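Local coordinates for lectin (Trichosanthes anguina, PDB 4HR6), which binds galactosides as the lectin chain of a three-chain nontoxic homologue of type II ribosome-inactivating proteins, at residues Ser90-Thr94 with Arg216-Leu220; Pro137-Ile142 with Gln171-Tyr176; Leu145-Cys149 with Leu161-Val165. The contacts are given in a common frame with arbitrary orientation. Residue numbers count along the deposited sequence, not the author numbering.

Contact 1: Ser90-Thr94 with Arg216-Leu220; sequences SVGGT and RWVFL
Two ricin-type beta-trefoil domains meet here through a tight turn and an extended segment. Ser90 to Gly93 form a type I beta turn, with Gly93 N bonded to Ser90 O at 3.0 Å. Ser90 N then donates to Thr94 O (3.0 Å), and the p rotamer of Ser90 turns its OG to accept Thr94 N (3.1 Å). Gly93 takes left-handed backbone angles (92/11), where a CB would strike the preceding carbonyl oxygen. Facing the turn, 216-220 is extended, Gly92 lying opposite Val218 with CA atoms 5.9 Å apart. Arg216 reaches toward the turn, chi1 to chi3 near trans, and its NH2 donates to Gly92 O (2.8 Å, nearly linear) and to Thr94 OG1 (3.1 Å), both near the guanidinium plane. Water 1 accepts from Arg216 NE (3.0 Å) and donates to Gly92 O (2.6 Å), while NH1 is satisfied by Ser124 O; every guanidinium nitrogen thus has an acceptor. Next to this polar patch, Val91 CG1 touches Leu220 CD2 at 4.0 Å and Val218 CG2 lies 4.3 Å from Gly92 CA. Trp217, the tryptophan of a QxW motif, points away from the turn. The turn links strands 88-89 and 95-96 of the first domain; strand 218-219 pairs with 225-226 in the second, and Leu192 of a neighbouring chain packs on Val91.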
loop_
_atom_site.group_PDB
_atom_site.type_symbol
_atom_site.label_atom_id
_atom_site.label_comp_id
_atom_site.label_asym_id
_atom_site.label_seq_id
_atom_site.Cartn_x
_atom_site.Cartn_y
_atom_site.Cartn_z
ATOM N N SER C 90 -5.952 -4.828 -14.816
ATOM C CA SER C 90 -6.839 -4.348 -13.736
ATOM C C SER C 90 -6.113 -4.400 -12.405
ATOM O O SER C 90 -5.176 -5.192 -12.219
ATOM C CB SER C 90 -8.107 -5.213 -13.620
ATOM O OG SER C 90 -7.842 -6.457 -12.950
ATOM N N VAL C 91 -6.590 -3.586 -11.467
ATOM C CA VAL C 91 -6.048 -3.559 -10.101
ATOM C C VAL C 91 -6.078 -4.932 -9.435
ATOM O O VAL C 91 -5.204 -5.253 -8.637
ATOM C CB VAL C 91 -6.815 -2.546 -9.213
ATOM C CG1 VAL C 91 -6.345 -2.625 -7.768
ATOM C CG2 VAL C 91 -6.642 -1.139 -9.762
ATOM N N GLY C 92 -7.078 -5.741 -9.763
ATOM C CA GLY C 92 -7.194 -7.086 -9.203
ATOM C C GLY C 92 -6.298 -8.155 -9.812
ATOM O O GLY C 92 -6.384 -9.319 -9.415
ATOM N N GLY C 93 -5.458 -7.792 -10.780
ATOM C CA GLY C 93 -4.506 -8.738 -11.387
ATOM C C GLY C 93 -4.993 -9.485 -12.628
ATOM O O GLY C 93 -4.344 -10.447 -13.081
ATOM N N THR C 94 -6.127 -9.063 -13.177
ATOM C CA THR C 94 -6.640 -9.634 -14.412
ATOM C C THR C 94 -6.019 -8.933 -15.630
ATOM O O THR C 94 -6.075 -7.710 -15.749
ATOM C CB THR C 94 -8.161 -9.484 -14.523
ATOM O OG1 THR C 94 -8.792 -10.065 -13.375
ATOM C CG2 THR C 94 -8.674 -10.165 -15.800
ATOM N N ARG C 216 -7.958 -16.505 -4.137
ATOM C CA ARG C 216 -7.424 -15.310 -4.803
ATOM C C ARG C 216 -7.935 -14.049 -4.144
ATOM O O ARG C 216 -9.135 -13.795 -4.125
ATOM C CB ARG C 216 -7.779 -15.271 -6.293
ATOM C CG ARG C 216 -7.058 -14.157 -7.064
ATOM C CD ARG C 216 -7.204 -14.268 -8.580
ATOM N NE ARG C 216 -7.085 -12.970 -9.250
ATOM C CZ ARG C 216 -7.502 -12.698 -10.491
ATOM N NH1 ARG C 216 -8.083 -13.624 -11.258
ATOM N NH2 ARG C 216 -7.350 -11.479 -10.975
ATOM N N TRP C 217 -6.991 -13.242 -3.658
ATOM C CA TRP C 217 -7.279 -12.081 -2.809
ATOM C C TRP C 217 -6.597 -10.825 -3.327
ATOM O O TRP C 217 -5.498 -10.901 -3.855
ATOM C CB TRP C 217 -6.764 -12.368 -1.404
ATOM C CG TRP C 217 -7.304 -13.634 -0.878
ATOM C CD1 TRP C 217 -6.663 -14.850 -0.803
ATOM C CD2 TRP C 217 -8.618 -13.841 -0.384
ATOM N NE1 TRP C 217 -7.501 -15.783 -0.269
ATOM C CE2 TRP C 217 -8.714 -15.195 -0.012
ATOM C CE3 TRP C 217 -9.734 -13.011 -0.222
ATOM C CZ2 TRP C 217 -9.874 -15.733 0.522
ATOM C CZ3 TRP C 217 -10.886 -13.548 0.302
ATOM C CH2 TRP C 217 -10.948 -14.894 0.672
ATOM N N VAL C 218 -7.241 -9.673 -3.150
ATOM C CA VAL C 218 -6.605 -8.393 -3.448
ATOM C C VAL C 218 -6.689 -7.426 -2.251
ATOM O O VAL C 218 -7.769 -7.192 -1.676
ATOM C CB VAL C 218 -7.169 -7.756 -4.741
ATOM C CG1 VAL C 218 -8.675 -7.560 -4.667
ATOM C CG2 VAL C 218 -6.468 -6.439 -5.042
ATOM N N PHE C 219 -5.532 -6.874 -1.886
ATOM C CA PHE C 219 -5.436 -5.827 -0.861
ATOM C C PHE C 219 -5.731 -4.485 -1.491
ATOM O O PHE C 219 -4.953 -3.997 -2.308
ATOM C CB PHE C 219 -4.039 -5.804 -0.241
ATOM C CG PHE C 219 -3.756 -6.946 0.679
ATOM C CD1 PHE C 219 -3.580 -8.230 0.186
ATOM C CD2 PHE C 219 -3.645 -6.740 2.045
ATOM C CE1 PHE C 219 -3.302 -9.282 1.038
ATOM C CE2 PHE C 219 -3.364 -7.793 2.903
ATOM C CZ PHE C 219 -3.195 -9.065 2.398
ATOM N N LEU C 220 -6.849 -3.878 -1.130
ATOM C CA LEU C 220 -7.265 -2.625 -1.749
ATOM C C LEU C 220 -7.031 -1.410 -0.830
ATOM O O LEU C 220 -6.680 -1.545 0.345
ATOM C CB LEU C 220 -8.739 -2.711 -2.146
ATOM C CG LEU C 220 -9.109 -3.786 -3.174
ATOM C CD1 LEU C 220 -10.622 -3.863 -3.297
ATOM C CD2 LEU C 220 -8.490 -3.537 -4.531
HETATM O O HOH W 1 -5.428 -10.975 -7.724
#

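Contact 2: Pro137-Ile142 with Gln171-Tyr176; sequences PIIGSI and QSWALY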
loop_
_atom_site.group_PDB
_atom_site.type_symbol
_atom_site.label_atom_id
_atom_site.label_comp_id
_atom_site.label_asym_id
_atom_site.label_seq_id
_atom_site.Cartn_x
_atom_site.Cartn_y
_atom_site.Cartn_z
ATOM N N PRO C 137 7.496 -13.311 -3.721
ATOM C CA PRO C 137 6.366 -13.155 -2.813
ATOM C C PRO C 137 6.684 -12.129 -1.724
ATOM O O PRO C 137 7.831 -12.046 -1.272
ATOM C CB PRO C 137 6.197 -14.551 -2.189
ATOM C CG PRO C 137 7.058 -15.475 -2.986
ATOM C CD PRO C 137 8.142 -14.634 -3.585
ATOM N N ILE C 138 5.671 -11.378 -1.313
ATOM C CA ILE C 138 5.817 -10.394 -0.248
ATOM C C ILE C 138 5.510 -11.069 1.084
ATOM O O ILE C 138 4.375 -11.487 1.319
ATOM C CB ILE C 138 4.817 -9.213 -0.405
ATOM C CG1 ILE C 138 4.932 -8.546 -1.779
ATOM C CG2 ILE C 138 5.014 -8.199 0.720
ATOM C CD1 ILE C 138 6.319 -8.068 -2.110
ATOM N N ILE C 139 6.504 -11.143 1.960
ATOM C CA ILE C 139 6.333 -11.734 3.281
ATOM C C ILE C 139 5.877 -10.715 4.306
ATOM O O ILE C 139 6.487 -9.656 4.447
ATOM C CB ILE C 139 7.667 -12.293 3.844
ATOM C CG1 ILE C 139 8.365 -13.232 2.849
ATOM C CG2 ILE C 139 7.441 -12.965 5.198
ATOM C CD1 ILE C 139 7.492 -14.332 2.310
ATOM N N GLY C 140 4.860 -11.055 5.087
ATOM C CA GLY C 140 4.546 -10.263 6.264
ATOM C C GLY C 140 3.489 -10.851 7.167
ATOM O O GLY C 140 3.001 -11.965 6.933
ATOM N N SER C 141 3.165 -10.110 8.226
ATOM C CA SER C 141 2.030 -10.434 9.085
ATOM C C SER C 141 0.833 -9.700 8.572
ATOM O O SER C 141 0.969 -8.686 7.885
ATOM C CB SER C 141 2.284 -10.000 10.528
ATOM O OG SER C 141 3.496 -10.547 10.998
ATOM N N ILE C 142 -0.345 -10.222 8.889
ATOM C CA ILE C 142 -1.581 -9.578 8.528
ATOM C C ILE C 142 -2.291 -9.219 9.818
ATOM O O ILE C 142 -2.627 -10.110 10.614
ATOM C CB ILE C 142 -2.462 -10.483 7.672
ATOM C CG1 ILE C 142 -1.711 -10.887 6.415
ATOM C CG2 ILE C 142 -3.753 -9.772 7.325
ATOM C CD1 ILE C 142 -2.416 -11.951 5.591
ATOM N N GLN C 171 2.494 -16.955 12.170
ATOM C CA GLN C 171 1.931 -15.632 11.897
ATOM C C GLN C 171 2.527 -14.984 10.639
ATOM O O GLN C 171 2.217 -13.834 10.329
ATOM C CB GLN C 171 2.118 -14.727 13.127
ATOM C CG GLN C 171 1.306 -15.209 14.328
ATOM C CD GLN C 171 1.213 -14.198 15.457
ATOM O OE1 GLN C 171 2.011 -13.267 15.539
ATOM N NE2 GLN C 171 0.229 -14.386 16.345
ATOM N N SER C 172 3.350 -15.736 9.905
ATOM C CA SER C 172 4.020 -15.223 8.717
ATOM C C SER C 172 3.405 -15.792 7.440
ATOM O O SER C 172 3.267 -17.021 7.276
ATOM C CB SER C 172 5.519 -15.504 8.785
ATOM O OG SER C 172 6.156 -15.129 7.574
ATOM N N TRP C 173 3.031 -14.877 6.549
ATOM C CA TRP C 173 2.299 -15.182 5.324
ATOM C C TRP C 173 3.065 -14.692 4.111
ATOM O O TRP C 173 3.807 -13.692 4.177
ATOM C CB TRP C 173 0.926 -14.529 5.369
ATOM C CG TRP C 173 0.147 -14.959 6.569
ATOM C CD1 TRP C 173 0.086 -14.336 7.775
ATOM C CD2 TRP C 173 -0.651 -16.140 6.684
ATOM N NE1 TRP C 173 -0.719 -15.043 8.639
ATOM C CE2 TRP C 173 -1.182 -16.160 7.992
ATOM C CE3 TRP C 173 -0.969 -17.184 5.807
ATOM C CZ2 TRP C 173 -2.019 -17.187 8.445
ATOM C CZ3 TRP C 173 -1.808 -18.198 6.253
ATOM C CH2 TRP C 173 -2.320 -18.193 7.562
ATOM N N ALA C 174 2.886 -15.398 3.002
ATOM C CA ALA C 174 3.554 -15.066 1.769
ATOM C C ALA C 174 2.510 -14.740 0.724
ATOM O O ALA C 174 1.642 -15.565 0.427
ATOM C CB ALA C 174 4.424 -16.216 1.319
ATOM N N LEU C 175 2.594 -13.519 0.188
ATOM C CA LEU C 175 1.665 -13.036 -0.828
ATOM C C LEU C 175 2.258 -13.245 -2.227
ATOM O O LEU C 175 3.288 -12.667 -2.578
ATOM C CB LEU C 175 1.344 -11.566 -0.600
ATOM C CG LEU C 175 0.402 -11.203 0.555
ATOM C CD1 LEU C 175 0.789 -11.868 1.871
ATOM C CD2 LEU C 175 0.383 -9.694 0.722
ATOM N N TYR C 176 1.591 -14.074 -3.020
ATOM C CA TYR C 176 2.102 -14.486 -4.329
ATOM C C TYR C 176 1.470 -13.652 -5.427
ATOM O O TYR C 176 0.372 -13.106 -5.260
ATOM C CB TYR C 176 1.826 -15.991 -4.575
ATOM C CG TYR C 176 2.909 -16.912 -4.060
ATOM C CD1 TYR C 176 3.219 -16.955 -2.715
ATOM C CD2 TYR C 176 3.623 -17.748 -4.926
ATOM C CE1 TYR C 176 4.216 -17.779 -2.224
ATOM C CE2 TYR C 176 4.625 -18.580 -4.445
ATOM C CZ TYR C 176 4.914 -18.588 -3.088
ATOM O OH TYR C 176 5.902 -19.400 -2.582
HETATM O O HOH W 2 0.035 -12.517 10.753
#
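Side chains of very unequal size are matched across this antiparallel strand pair. The axes of strands 138-142 and 173-175 approach to 4.7 Å with their directions 141° apart, held by two antiparallel hydrogen-bonded pairs: Ile138 N to Leu175 O (3.0 Å) with Leu175 N to Ile138 O (2.9 Å), and Gly140 N to Trp173 O (3.0 Å) with Trp173 N to Gly140 O (2.9 Å). Ile138 and Leu175 share one face, CB to CB 4.2 Å. On that face bulky Trp173 lies opposite Gly140, which has no side chain, and Ile142 reaches back from two residues further on to set CD1 over one face of the indole, 4.1 Å from Trp173 CG. In the non-hydrogen-bonded pair between them, on the other face, small Ala174 offers a hollow: Ile139 CD1 settles 3.7 Å from Ala174 CB, while Ile139 CG2 comes within 3.5 Å of Ser172 OG, itself hydrogen-bonded to Asp184 OD2. At the end of the pair Pro137 CG rests over the Tyr176 ring, 3.9 Å from its centroid, in a CH-pi contact. Where the strands part at the opposite end, water 2 fills the gap, bonded to Ile142 N (3.0 Å) and Gln171 O (2.6 Å). Trp173 NE1 donates to Leu150 O, and the Gln171 side chain is hydrogen-bonded to Glu163 O (through NE2) and Val165 N (through OE1). Gln171-Ser172-Trp173 is a QxW motif, the signature repeat of the ricin-type beta-trefoil.

Contact 3: Leu145-Cys149 with Leu161-Val165; sequences LDDMC and LEECV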
loop_
_atom_site.group_PDB
_atom_site.type_symbol
_atom_site.label_atom_id
_atom_site.label_comp_id
_atom_site.label_asym_id
_atom_site.label_seq_id
_atom_site.Cartn_x
_atom_site.Cartn_y
_atom_site.Cartn_z
ATOM N N LEU C 145 -8.326 -6.149 13.548
ATOM C CA LEU C 145 -8.758 -5.262 14.612
ATOM C C LEU C 145 -8.156 -5.659 15.955
ATOM O O LEU C 145 -7.712 -6.799 16.158
ATOM C CB LEU C 145 -10.278 -5.138 14.687
ATOM C CG LEU C 145 -11.049 -6.106 15.561
ATOM C CD1 LEU C 145 -12.503 -5.650 15.633
ATOM C CD2 LEU C 145 -10.899 -7.518 15.013
ATOM N N ASP C 146 -8.086 -4.667 16.838
ATOM C CA ASP C 146 -7.486 -4.809 18.155
ATOM C C ASP C 146 -6.011 -5.126 18.031
ATOM O O ASP C 146 -5.397 -5.633 18.968
ATOM C CB ASP C 146 -8.224 -5.901 18.965
ATOM C CG ASP C 146 -8.373 -5.545 20.440
ATOM O OD1 ASP C 146 -8.270 -4.345 20.790
ATOM O OD2 ASP C 146 -8.610 -6.466 21.254
ATOM N N ASP C 147 -5.434 -4.814 16.876
ATOM C CA ASP C 147 -4.019 -5.086 16.608
ATOM C C ASP C 147 -3.604 -6.533 16.782
ATOM O O ASP C 147 -2.460 -6.825 17.164
ATOM C CB ASP C 147 -3.150 -4.189 17.476
ATOM C CG ASP C 147 -3.542 -2.764 17.353
ATOM O OD1 ASP C 147 -3.385 -2.231 16.236
ATOM O OD2 ASP C 147 -4.045 -2.208 18.343
ATOM N N MET C 148 -4.513 -7.437 16.448
ATOM C CA MET C 148 -4.213 -8.861 16.502
ATOM C C MET C 148 -3.821 -9.390 15.129
ATOM O O MET C 148 -4.215 -8.822 14.115
ATOM C CB MET C 148 -5.411 -9.596 17.060
ATOM C CG MET C 148 -5.595 -9.296 18.532
ATOM S SD MET C 148 -6.943 -10.226 19.246
ATOM C CE MET C 148 -6.125 -11.786 19.578
ATOM N N CYS C 149 -3.041 -10.473 15.124
ATOM C CA CYS C 149 -2.420 -11.043 13.927
ATOM C C CYS C 149 -3.102 -12.349 13.483
ATOM O O CYS C 149 -3.413 -13.203 14.322
ATOM C CB CYS C 149 -0.955 -11.367 14.214
ATOM S SG CYS C 149 0.224 -9.982 14.201
ATOM N N LEU C 161 -7.491 -14.995 14.558
ATOM C CA LEU C 161 -6.693 -13.948 15.185
ATOM C C LEU C 161 -6.155 -14.319 16.563
ATOM O O LEU C 161 -6.891 -14.749 17.454
ATOM C CB LEU C 161 -7.510 -12.659 15.253
ATOM C CG LEU C 161 -7.801 -12.084 13.866
ATOM C CD1 LEU C 161 -8.860 -10.995 13.939
ATOM C CD2 LEU C 161 -6.518 -11.572 13.242
ATOM N N GLU C 162 -4.848 -14.165 16.707
ATOM C CA GLU C 162 -4.161 -14.333 17.964
ATOM C C GLU C 162 -3.378 -13.045 18.222
ATOM O O GLU C 162 -3.286 -12.185 17.348
ATOM C CB GLU C 162 -3.222 -15.534 17.874
ATOM C CG GLU C 162 -3.960 -16.872 17.813
ATOM C CD GLU C 162 -4.642 -17.238 19.132
ATOM O OE1 GLU C 162 -5.748 -17.825 19.099
ATOM O OE2 GLU C 162 -4.083 -16.927 20.205
ATOM N N GLU C 163 -2.843 -12.915 19.429
ATOM C CA GLU C 163 -1.987 -11.806 19.776
ATOM C C GLU C 163 -0.709 -11.932 18.964
ATOM O O GLU C 163 -0.116 -13.012 18.894
ATOM C CB GLU C 163 -1.648 -11.828 21.272
ATOM C CG GLU C 163 -1.407 -10.454 21.881
ATOM C CD GLU C 163 -2.695 -9.681 22.135
ATOM O OE1 GLU C 163 -2.762 -8.491 21.756
ATOM O OE2 GLU C 163 -3.644 -10.257 22.711
ATOM N N CYS C 164 -0.274 -10.823 18.374
ATOM C CA CYS C 164 0.950 -10.806 17.589
ATOM C C CYS C 164 2.154 -11.118 18.438
ATOM O O CYS C 164 2.273 -10.611 19.548
ATOM C CB CYS C 164 1.161 -9.434 16.941
ATOM S SG CYS C 164 -0.196 -8.952 15.878
ATOM N N VAL C 165 3.055 -11.932 17.895
ATOM C CA VAL C 165 4.299 -12.279 18.565
ATOM C C VAL C 165 5.406 -12.245 17.515
ATOM O O VAL C 165 5.430 -13.087 16.615
ATOM C CB VAL C 165 4.242 -13.682 19.210
ATOM C CG1 VAL C 165 5.479 -13.913 20.071
ATOM C CG2 VAL C 165 2.969 -13.858 20.029
HETATM O O HOH W 3 -1.388 -8.114 19.361
#
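Leu161 is the apolar centre of this contact: its CB meets Met148 CB at 4.1 Å and its CD1 meets Leu145 CD2 at 4.2 Å. The segments belong to the beta hairpin of strands 148-153 and 158-163, part of the second ricin-type beta-trefoil domain. Leu145 and Leu161 also pack on Val237, a residue of a galactoside pocket, and the side chain of Leu145 lies about 9 Å from the bound methyl alpha-D-galactopyranoside. Farther out, Met148 folds across the neighbouring strand, bringing CE to 3.3 Å from Glu162 C. Cys149 and Glu162 form an antiparallel hydrogen-bonded pair, Cys149 N to Glu162 O at 2.8 Å and Glu162 N to Cys149 O at 2.9 Å. Just beyond it the disulfide Cys149 SG-Cys164 SG (2.0 Å, chi3 104°) fastens the strand of Cys149 to the segment leaving the hairpin, and Tyr129 of a neighbouring chain packs against both cysteines. The carboxylates lie at the polar edge of the contact, where Asp147 is buried against other chains. Asp147, in a left-handed backbone conformation, is salt-bridged through OD1 to Lys14 of another chain, so this edge takes part in chain assembly; Glu162 OE1 is bonded within the hairpin to Trp160 NE1. At this edge, water 3 bridges the two segments, donating to Asp147 O (2.8 Å) and Glu163 OE1 (2.8 Å) and accepting from Cys164 N (3.1 Å).

Overall arrangement
The three contacts are nested along the chain: contact 1 encloses contact 2, which encloses contact 3. Contact 1 joins the two beta-trefoil domains; contacts 2 and 3 lie inside the second, where strand 138-143 is followed by 148-153, and 158-163 by 173-175. Contact 2 is intermediate in space, its centre about 16 Å from that of contact 1 and about 15 Å from that of contact 3; the centres of contacts 1 and 3 are about 24 Å apart. Phe219 CE1 packs on Leu175 CD2 (3.7 Å), tying contact 1 to contact 2. Gln171 links contacts 2 and 3 through its side-chain amide. A chain of direct contacts therefore runs from the domain interface to the hairpin near the sugar site.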